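Local coordinates for protein superoxide dismutase (Acidilobus saccharovorans, PDB 4FFK) that catalyses, as an iron superoxide dismutase, the disproportionation of superoxide into molecular oxygen and hydrogen peroxide at a mononuclear iron(III) site, at residues G87-I90 against L91-Y95; A176-V179 against F180-Y184; A183-I186 against D187-D191. One frame throughout, in Å; residues are numbered along the deposited sequence.

Contact 1: G87-I90 against L91-Y95; sequences GGHI and LHTLY. With FE (Fe (III) ion), chain B.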
loop_
_atom_site.group_PDB
_atom_site.type_symbol
_atom_site.label_atom_id
_atom_site.label_comp_id
_atom_site.label_asym_id
_atom_site.label_seq_id
_atom_site.Cartn_x
_atom_site.Cartn_y
_atom_site.Cartn_z
ATOM N N GLY A 87 3.294 -14.069 -3.564
ATOM C CA GLY A 87 1.884 -14.003 -3.120
ATOM C C GLY A 87 0.998 -14.461 -4.282
ATOM O O GLY A 87 0.077 -15.246 -4.088
ATOM N N GLY A 88 1.260 -13.940 -5.477
ATOM C CA GLY A 88 0.496 -14.266 -6.680
ATOM C C GLY A 88 0.521 -15.768 -6.907
ATOM O O GLY A 88 -0.493 -16.429 -7.037
ATOM N N HIS A 89 1.698 -16.331 -6.827
ATOM C CA HIS A 89 1.803 -17.809 -7.004
ATOM C C HIS A 89 1.035 -18.633 -5.998
ATOM O O HIS A 89 0.230 -19.513 -6.366
ATOM C CB HIS A 89 3.297 -18.149 -6.939
ATOM C CG HIS A 89 3.607 -19.597 -7.050
ATOM N ND1 HIS A 89 2.856 -20.466 -7.811
ATOM C CD2 HIS A 89 4.618 -20.327 -6.524
ATOM C CE1 HIS A 89 3.389 -21.675 -7.739
ATOM N NE2 HIS A 89 4.437 -21.623 -6.938
ATOM N N ILE A 90 1.206 -18.340 -4.723
ATOM C CA ILE A 90 0.636 -19.148 -3.716
ATOM C C ILE A 90 -0.857 -18.964 -3.671
ATOM O O ILE A 90 -1.600 -19.914 -3.471
ATOM C CB ILE A 90 1.229 -18.923 -2.318
ATOM C CG1 ILE A 90 0.880 -17.502 -1.807
ATOM C CG2 ILE A 90 2.677 -19.363 -2.269
ATOM C CD1 ILE A 90 1.657 -17.123 -0.574
ATOM N N LEU A 91 -1.311 -17.740 -3.889
ATOM C CA LEU A 91 -2.739 -17.496 -3.835
ATOM C C LEU A 91 -3.438 -18.088 -5.044
ATOM O O LEU A 91 -4.574 -18.578 -4.926
ATOM C CB LEU A 91 -3.036 -16.002 -3.701
ATOM C CG LEU A 91 -2.603 -15.513 -2.317
ATOM C CD1 LEU A 91 -2.804 -13.967 -2.360
ATOM C CD2 LEU A 91 -3.468 -16.178 -1.233
ATOM N N HIS A 92 -2.793 -18.074 -6.210
ATOM C CA HIS A 92 -3.450 -18.700 -7.373
ATOM C C HIS A 92 -3.487 -20.171 -7.167
ATOM O O HIS A 92 -4.510 -20.805 -7.470
ATOM C CB HIS A 92 -2.773 -18.364 -8.676
ATOM C CG HIS A 92 -3.134 -17.008 -9.142
ATOM N ND1 HIS A 92 -2.483 -15.877 -8.690
ATOM C CD2 HIS A 92 -4.124 -16.586 -9.957
ATOM C CE1 HIS A 92 -3.071 -14.812 -9.213
ATOM N NE2 HIS A 92 -4.063 -15.214 -9.999
ATOM N N THR A 93 -2.376 -20.713 -6.695
ATOM C CA THR A 93 -2.327 -22.133 -6.402
ATOM C C THR A 93 -3.481 -22.580 -5.498
ATOM O O THR A 93 -4.147 -23.573 -5.787
ATOM C CB THR A 93 -1.021 -22.496 -5.792
ATOM O OG1 THR A 93 0.001 -22.158 -6.729
ATOM C CG2 THR A 93 -1.012 -23.993 -5.495
ATOM N N LEU A 94 -3.709 -21.836 -4.424
ATOM C CA LEU A 94 -4.860 -22.048 -3.533
ATOM C C LEU A 94 -6.156 -21.908 -4.290
ATOM O O LEU A 94 -7.047 -22.806 -4.257
ATOM C CB LEU A 94 -4.819 -21.025 -2.401
ATOM C CG LEU A 94 -5.913 -21.098 -1.351
ATOM C CD1 LEU A 94 -5.932 -22.500 -0.742
ATOM C CD2 LEU A 94 -5.620 -20.051 -0.271
ATOM N N TYR A 95 -6.303 -20.782 -4.957
ATOM C CA TYR A 95 -7.500 -20.517 -5.729
ATOM C C TYR A 95 -7.916 -21.708 -6.615
ATOM O O TYR A 95 -9.064 -22.106 -6.566
ATOM C CB TYR A 95 -7.213 -19.337 -6.607
ATOM C CG TYR A 95 -8.311 -18.877 -7.491
ATOM C CD1 TYR A 95 -8.115 -18.806 -8.860
ATOM C CD2 TYR A 95 -9.506 -18.360 -6.944
ATOM C CE1 TYR A 95 -9.072 -18.329 -9.677
ATOM C CE2 TYR A 95 -10.456 -17.831 -7.766
ATOM C CZ TYR A 95 -10.250 -17.870 -9.131
ATOM O OH TYR A 95 -11.183 -17.369 -9.951
HETATM FE FE FE B . -5.589 -13.971 -10.590
HETATM O O HOH W 1 -4.949 -12.482 -9.333
#
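His92 sets the edge of its imidazole against the carbonyl of Gly88 one helical turn earlier, ND1 donating to Gly88 O over 2.6 Å. The acceptor lies exactly in the ring plane, yet the donor stands 39° out of the carbonyl plane, so no lone pair is met head-on. Gly88 O also takes the helical bond from His92 N, which arrives from the opposite face of that plane. Two bonds thus grip one oxygen, and with ND1 engaged the ring presents its other nitrogen, NE2, to iron(III) at 2.1 Å. CG lies beside the backbone N and anti to the carbonyl carbon (chi1 -78°), which lets the imidazole double back alongside its own turn. The grip probably orients the ring and, by pulling on the ND1 proton, may make NE2 a richer donor to the metal.

Thr93 repeats the double grip with a hydroxyl: OG1 gives a 2.7 Å bond to His89 O, and Thr93 N reaches the same oxygen at 2.9 Å from the other face. The His89 ring crosses Thr93 obliquely, ND1 3.5 Å from Thr93 OG1, while its hydrogen bond goes to His48. Leu91 CG and Ile90 CG1 pack at 4.0 Å.

The turn belongs to helix 75-97 of the alpha-hairpin domain. Helix 37-66 adjoins His89 and Thr93, strand 142-148 meets Leu91, strand 172-178 meets Leu94, and Thr169 of the second subunit packs on Ile90 and Leu91.

Contact 2: A176-V179 against F180-Y184; sequences AVDV and FEHAY. With FE (Fe (III) ion), chain B.
Asp178 and His182 reach the same iron(III), Asp178 through OD2 at 1.9 Å and His182 through NE2 at 2.1 Å. Their planes stand 74° apart and the side chains cross at about a right angle, with Asp178 OD2 and His182 NE2 3.5 Å from each other. Water 1 is bound 2.0 Å from the metal, and His43 and His92 complete the site.

Behind this shell, the second carboxylate oxygen is tied to the chain: Phe180 N donates to Asp178 OD1 at 3.0 Å, coming from 46° above the carboxylate plane. Having CG anti to the backbone N (chi1 -169°) swings the carboxylate forward along the chain, where one oxygen can meet the metal and the other this amide. The D-x-x-x-H spacing, with aspartate ending strand 172-178 and histidine in the following loop, is the C-terminal half of the iron/manganese superoxide dismutase metal site.

Farther out, Phe180 CB lies 3.5 Å above one face of the His182 imidazole, toward its rim, while one face of the Phe180 ring meets water 1. Ala183 CB fits against Asp178 O at 3.4 Å, and the edge of the Tyr184 ring meets Val179 O. The other imidazole nitrogen, His182 ND1, bonds to Glu181 OE2 of the third subunit, a link reciprocated by Glu181 here.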
loop_
_atom_site.group_PDB
_atom_site.type_symbol
_atom_site.label_atom_id
_atom_site.label_comp_id
_atom_site.label_asym_id
_atom_site.label_seq_id
_atom_site.Cartn_x
_atom_site.Cartn_y
_atom_site.Cartn_z
ATOM N N ALA A 176 -9.788 -19.062 -0.974
ATOM C CA ALA A 176 -9.467 -17.740 -1.476
ATOM C C ALA A 176 -10.224 -17.555 -2.745
ATOM O O ALA A 176 -10.330 -18.484 -3.559
ATOM C CB ALA A 176 -7.942 -17.635 -1.698
ATOM N N VAL A 177 -10.738 -16.362 -2.946
ATOM C CA VAL A 177 -11.321 -16.031 -4.235
ATOM C C VAL A 177 -10.530 -14.826 -4.767
ATOM O O VAL A 177 -10.337 -13.854 -4.070
ATOM C CB VAL A 177 -12.830 -15.717 -4.138
ATOM C CG1 VAL A 177 -13.135 -14.652 -3.087
ATOM C CG2 VAL A 177 -13.380 -15.323 -5.495
ATOM N N ASP A 178 -10.067 -14.961 -5.978
ATOM C CA ASP A 178 -9.401 -13.871 -6.703
ATOM C C ASP A 178 -10.401 -12.902 -7.237
ATOM O O ASP A 178 -11.365 -13.270 -7.963
ATOM C CB ASP A 178 -8.705 -14.547 -7.866
ATOM C CG ASP A 178 -7.760 -13.671 -8.599
ATOM O OD1 ASP A 178 -7.535 -12.535 -8.232
ATOM O OD2 ASP A 178 -7.175 -14.219 -9.530
ATOM N N VAL A 179 -10.199 -11.626 -6.913
ATOM C CA VAL A 179 -10.972 -10.563 -7.542
ATOM C C VAL A 179 -10.123 -9.522 -8.257
ATOM O O VAL A 179 -10.556 -8.392 -8.502
ATOM C CB VAL A 179 -11.929 -9.886 -6.573
ATOM C CG1 VAL A 179 -12.948 -10.863 -6.090
ATOM C CG2 VAL A 179 -11.139 -9.327 -5.303
ATOM N N PHE A 180 -8.935 -9.928 -8.692
ATOM C CA PHE A 180 -8.376 -9.207 -9.768
ATOM C C PHE A 180 -9.303 -9.317 -10.966
ATOM O O PHE A 180 -9.903 -10.352 -11.198
ATOM C CB PHE A 180 -7.099 -9.850 -10.220
ATOM C CG PHE A 180 -5.913 -9.460 -9.437
ATOM C CD1 PHE A 180 -4.876 -8.794 -10.113
ATOM C CD2 PHE A 180 -5.795 -9.789 -8.074
ATOM C CE1 PHE A 180 -3.647 -8.453 -9.412
ATOM C CE2 PHE A 180 -4.613 -9.416 -7.370
ATOM C CZ PHE A 180 -3.566 -8.759 -8.084
ATOM N N GLU A 181 -9.365 -8.256 -11.737
ATOM C CA GLU A 181 -10.315 -8.257 -12.839
ATOM C C GLU A 181 -10.095 -9.409 -13.785
ATOM O O GLU A 181 -11.019 -9.917 -14.409
ATOM C CB GLU A 181 -10.184 -6.966 -13.564
ATOM C CG GLU A 181 -10.843 -5.854 -12.718
ATOM C CD GLU A 181 -10.510 -4.486 -13.175
ATOM O OE1 GLU A 181 -9.485 -4.269 -13.858
ATOM O OE2 GLU A 181 -11.288 -3.564 -12.871
ATOM N N HIS A 182 -8.840 -9.827 -13.944
ATOM C CA HIS A 182 -8.622 -10.914 -14.898
ATOM C C HIS A 182 -9.273 -12.247 -14.500
ATOM O O HIS A 182 -9.486 -13.076 -15.378
ATOM C CB HIS A 182 -7.146 -11.146 -15.172
ATOM C CG HIS A 182 -6.416 -11.619 -13.994
ATOM N ND1 HIS A 182 -5.429 -10.863 -13.405
ATOM C CD2 HIS A 182 -6.553 -12.736 -13.237
ATOM C CE1 HIS A 182 -4.955 -11.504 -12.362
ATOM N NE2 HIS A 182 -5.600 -12.665 -12.248
ATOM N N ALA A 183 -9.647 -12.391 -13.233
ATOM C CA ALA A 183 -10.269 -13.613 -12.765
ATOM C C ALA A 183 -11.658 -13.699 -13.388
ATOM O O ALA A 183 -12.193 -14.795 -13.518
ATOM C CB ALA A 183 -10.343 -13.657 -11.235
ATOM N N TYR A 184 -12.224 -12.561 -13.772
ATOM C CA TYR A 184 -13.669 -12.567 -14.146
ATOM C C TYR A 184 -14.003 -11.776 -15.339
ATOM O O TYR A 184 -15.119 -11.865 -15.859
ATOM C CB TYR A 184 -14.526 -12.137 -12.969
ATOM C CG TYR A 184 -14.205 -10.804 -12.376
ATOM C CD1 TYR A 184 -14.669 -9.664 -12.943
ATOM C CD2 TYR A 184 -13.451 -10.695 -11.197
ATOM C CE1 TYR A 184 -14.433 -8.396 -12.390
ATOM C CE2 TYR A 184 -13.163 -9.425 -10.676
ATOM C CZ TYR A 184 -13.683 -8.309 -11.244
ATOM O OH TYR A 184 -13.497 -7.071 -10.753
HETATM FE FE FE B . -5.589 -13.971 -10.590
HETATM O O HOH W 1 -4.949 -12.482 -9.333
#

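Contact 3: A183-I186 against D187-D191; sequences AYYI and DYRND
Tyr185 and Arg189 meet through an aromatic face: Arg189 CA sits 3.8 Å from the centroid of the Tyr185 ring, only 3° off its normal, a CH-pi contact. Farther along, Arg189 CD approaches ring atom CE2 of Tyr185 at 3.7 Å. Tyr185 OH hydrogen-bonds to His47 of the third subunit. An alanine in place of Tyr185 is likely to leave the Arg189 backbone without this aromatic cover and that histidine without its phenolic partner.

Among the hydrogen bonds, the guanidinium folds back on the same residue. Bent at chi2 (-73°), the arginine chain brings NH1 to Tyr185 O at 2.9 Å, on a lone pair in the carbonyl plane and 11° from the guanidinium plane; Arg189 N adds a weak bond to that oxygen. Arg189, with positive phi, is the first residue past helix 185-188 to leave helical geometry; Tyr184 holds the N-cap position. A type II' turn from Tyr188 to Asp191 then leads to helix 192-199. Tyr188 N meets Tyr184 O at 2.7 Å, almost in line with the carbonyl bond.

Two waters bridge the turns: water 2 donates to both Ala183 O and Asp187 OD1, while water 3 joins Tyr184 OH to Asn190 O, weakly at the latter.

As for apolar and ionic contacts, Tyr184 CB packs on Tyr188 CD1 at 3.8 Å, and Arg189 NE forms a salt bridge with Glu38 of the third subunit.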
loop_
_atom_site.group_PDB
_atom_site.type_symbol
_atom_site.label_atom_id
_atom_site.label_comp_id
_atom_site.label_asym_id
_atom_site.label_seq_id
_atom_site.Cartn_x
_atom_site.Cartn_y
_atom_site.Cartn_z
ATOM N N ALA A 183 -9.647 -12.391 -13.233
ATOM C CA ALA A 183 -10.269 -13.613 -12.765
ATOM C C ALA A 183 -11.658 -13.699 -13.388
ATOM O O ALA A 183 -12.193 -14.795 -13.518
ATOM C CB ALA A 183 -10.343 -13.657 -11.235
ATOM N N TYR A 184 -12.224 -12.561 -13.772
ATOM C CA TYR A 184 -13.669 -12.567 -14.146
ATOM C C TYR A 184 -14.003 -11.776 -15.339
ATOM O O TYR A 184 -15.119 -11.865 -15.859
ATOM C CB TYR A 184 -14.526 -12.137 -12.969
ATOM C CG TYR A 184 -14.205 -10.804 -12.376
ATOM C CD1 TYR A 184 -14.669 -9.664 -12.943
ATOM C CD2 TYR A 184 -13.451 -10.695 -11.197
ATOM C CE1 TYR A 184 -14.433 -8.396 -12.390
ATOM C CE2 TYR A 184 -13.163 -9.425 -10.676
ATOM C CZ TYR A 184 -13.683 -8.309 -11.244
ATOM O OH TYR A 184 -13.497 -7.071 -10.753
ATOM N N TYR A 185 -13.078 -10.945 -15.812
ATOM C CA TYR A 185 -13.462 -9.978 -16.802
ATOM C C TYR A 185 -13.920 -10.612 -18.103
ATOM O O TYR A 185 -14.743 -10.013 -18.806
ATOM C CB TYR A 185 -12.330 -8.969 -17.136
ATOM C CG TYR A 185 -12.860 -7.604 -17.269
ATOM C CD1 TYR A 185 -13.211 -6.879 -16.138
ATOM C CD2 TYR A 185 -13.087 -7.022 -18.508
ATOM C CE1 TYR A 185 -13.752 -5.615 -16.245
ATOM C CE2 TYR A 185 -13.637 -5.747 -18.611
ATOM C CZ TYR A 185 -13.976 -5.063 -17.498
ATOM O OH TYR A 185 -14.492 -3.812 -17.614
ATOM N N ILE A 186 -13.351 -11.750 -18.446
ATOM C CA ILE A 186 -13.720 -12.346 -19.740
ATOM C C ILE A 186 -15.170 -12.801 -19.660
ATOM O O ILE A 186 -15.915 -12.700 -20.645
ATOM C CB ILE A 186 -12.860 -13.545 -20.053
ATOM C CG1 ILE A 186 -11.401 -13.103 -20.322
ATOM C CG2 ILE A 186 -13.455 -14.356 -21.327
ATOM C CD1 ILE A 186 -10.456 -14.279 -20.100
ATOM N N ASP A 187 -15.547 -13.301 -18.485
ATOM C CA ASP A 187 -16.827 -13.984 -18.284
ATOM C C ASP A 187 -17.922 -13.052 -17.749
ATOM O O ASP A 187 -19.148 -13.309 -17.965
ATOM C CB ASP A 187 -16.634 -15.182 -17.389
ATOM C CG ASP A 187 -15.604 -16.138 -17.944
ATOM O OD1 ASP A 187 -14.836 -16.725 -17.197
ATOM O OD2 ASP A 187 -15.587 -16.274 -19.173
ATOM N N TYR A 188 -17.504 -12.001 -17.048
ATOM C CA TYR A 188 -18.437 -11.147 -16.296
ATOM C C TYR A 188 -18.219 -9.697 -16.520
ATOM O O TYR A 188 -18.939 -8.851 -15.982
ATOM C CB TYR A 188 -18.308 -11.409 -14.782
ATOM C CG TYR A 188 -18.649 -12.787 -14.442
ATOM C CD1 TYR A 188 -17.680 -13.764 -14.406
ATOM C CD2 TYR A 188 -19.998 -13.170 -14.215
ATOM C CE1 TYR A 188 -17.986 -15.093 -14.109
ATOM C CE2 TYR A 188 -20.310 -14.449 -13.920
ATOM C CZ TYR A 188 -19.341 -15.417 -13.871
ATOM O OH TYR A 188 -19.696 -16.714 -13.627
ATOM N N ARG A 189 -17.202 -9.378 -17.310
ATOM C CA ARG A 189 -16.801 -8.015 -17.467
ATOM C C ARG A 189 -16.629 -7.379 -16.060
ATOM O O ARG A 189 -16.042 -8.016 -15.178
ATOM C CB ARG A 189 -17.791 -7.240 -18.345
ATOM C CG ARG A 189 -17.778 -7.823 -19.755
ATOM C CD ARG A 189 -16.464 -7.396 -20.436
ATOM N NE ARG A 189 -16.457 -7.701 -21.870
ATOM C CZ ARG A 189 -16.062 -8.865 -22.354
ATOM N NH1 ARG A 189 -15.644 -9.834 -21.527
ATOM N NH2 ARG A 189 -16.105 -9.078 -23.674
ATOM N N ASN A 190 -17.171 -6.189 -15.868
ATOM C CA ASN A 190 -17.020 -5.471 -14.576
ATOM C C ASN A 190 -17.800 -6.073 -13.407
ATOM O O ASN A 190 -17.683 -5.597 -12.273
ATOM C CB ASN A 190 -17.400 -4.041 -14.757
ATOM C CG ASN A 190 -18.850 -3.895 -14.947
ATOM O OD1 ASN A 190 -19.416 -4.495 -15.889
ATOM N ND2 ASN A 190 -19.501 -3.170 -14.023
ATOM N N ASP A 191 -18.628 -7.070 -13.681
ATOM C CA ASP A 191 -19.568 -7.588 -12.669
ATOM C C ASP A 191 -18.939 -8.582 -11.722
ATOM O O ASP A 191 -19.184 -9.815 -11.734
ATOM C CB ASP A 191 -20.796 -8.223 -13.335
ATOM C CG ASP A 191 -21.968 -8.297 -12.395
ATOM O OD1 ASP A 191 -21.773 -8.124 -11.151
ATOM O OD2 ASP A 191 -23.086 -8.555 -12.912
HETATM O O HOH W 2 -14.756 -15.763 -14.470
HETATM O O HOH W 3 -14.415 -5.050 -12.037
#

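How the contacts relate
Contacts 1 and 2 are buried and converge on one iron, one from the alpha-hairpin domain, the other from the C-terminal domain; they meet directly where His92 NE2 comes 3.3 Å from Asp178 OD2, and they share water 1. Contact 3, whose centre lies about 18 Å from the centre of the chain, is only partly buried. It overlaps contact 2 at Ala183 and Tyr184, carrying the chain from strand 172-178 into helix 185-188. The chemistry changes accordingly: contact 1 relies on helix carbonyls gripped twice, contact 2 on metal ligation and a carboxylate-amide bond, contact 3 on an arginine, one tyrosine face and bridging waters. Contacts 2 and 3 both touch the third subunit, whereas contact 1 packs against the second.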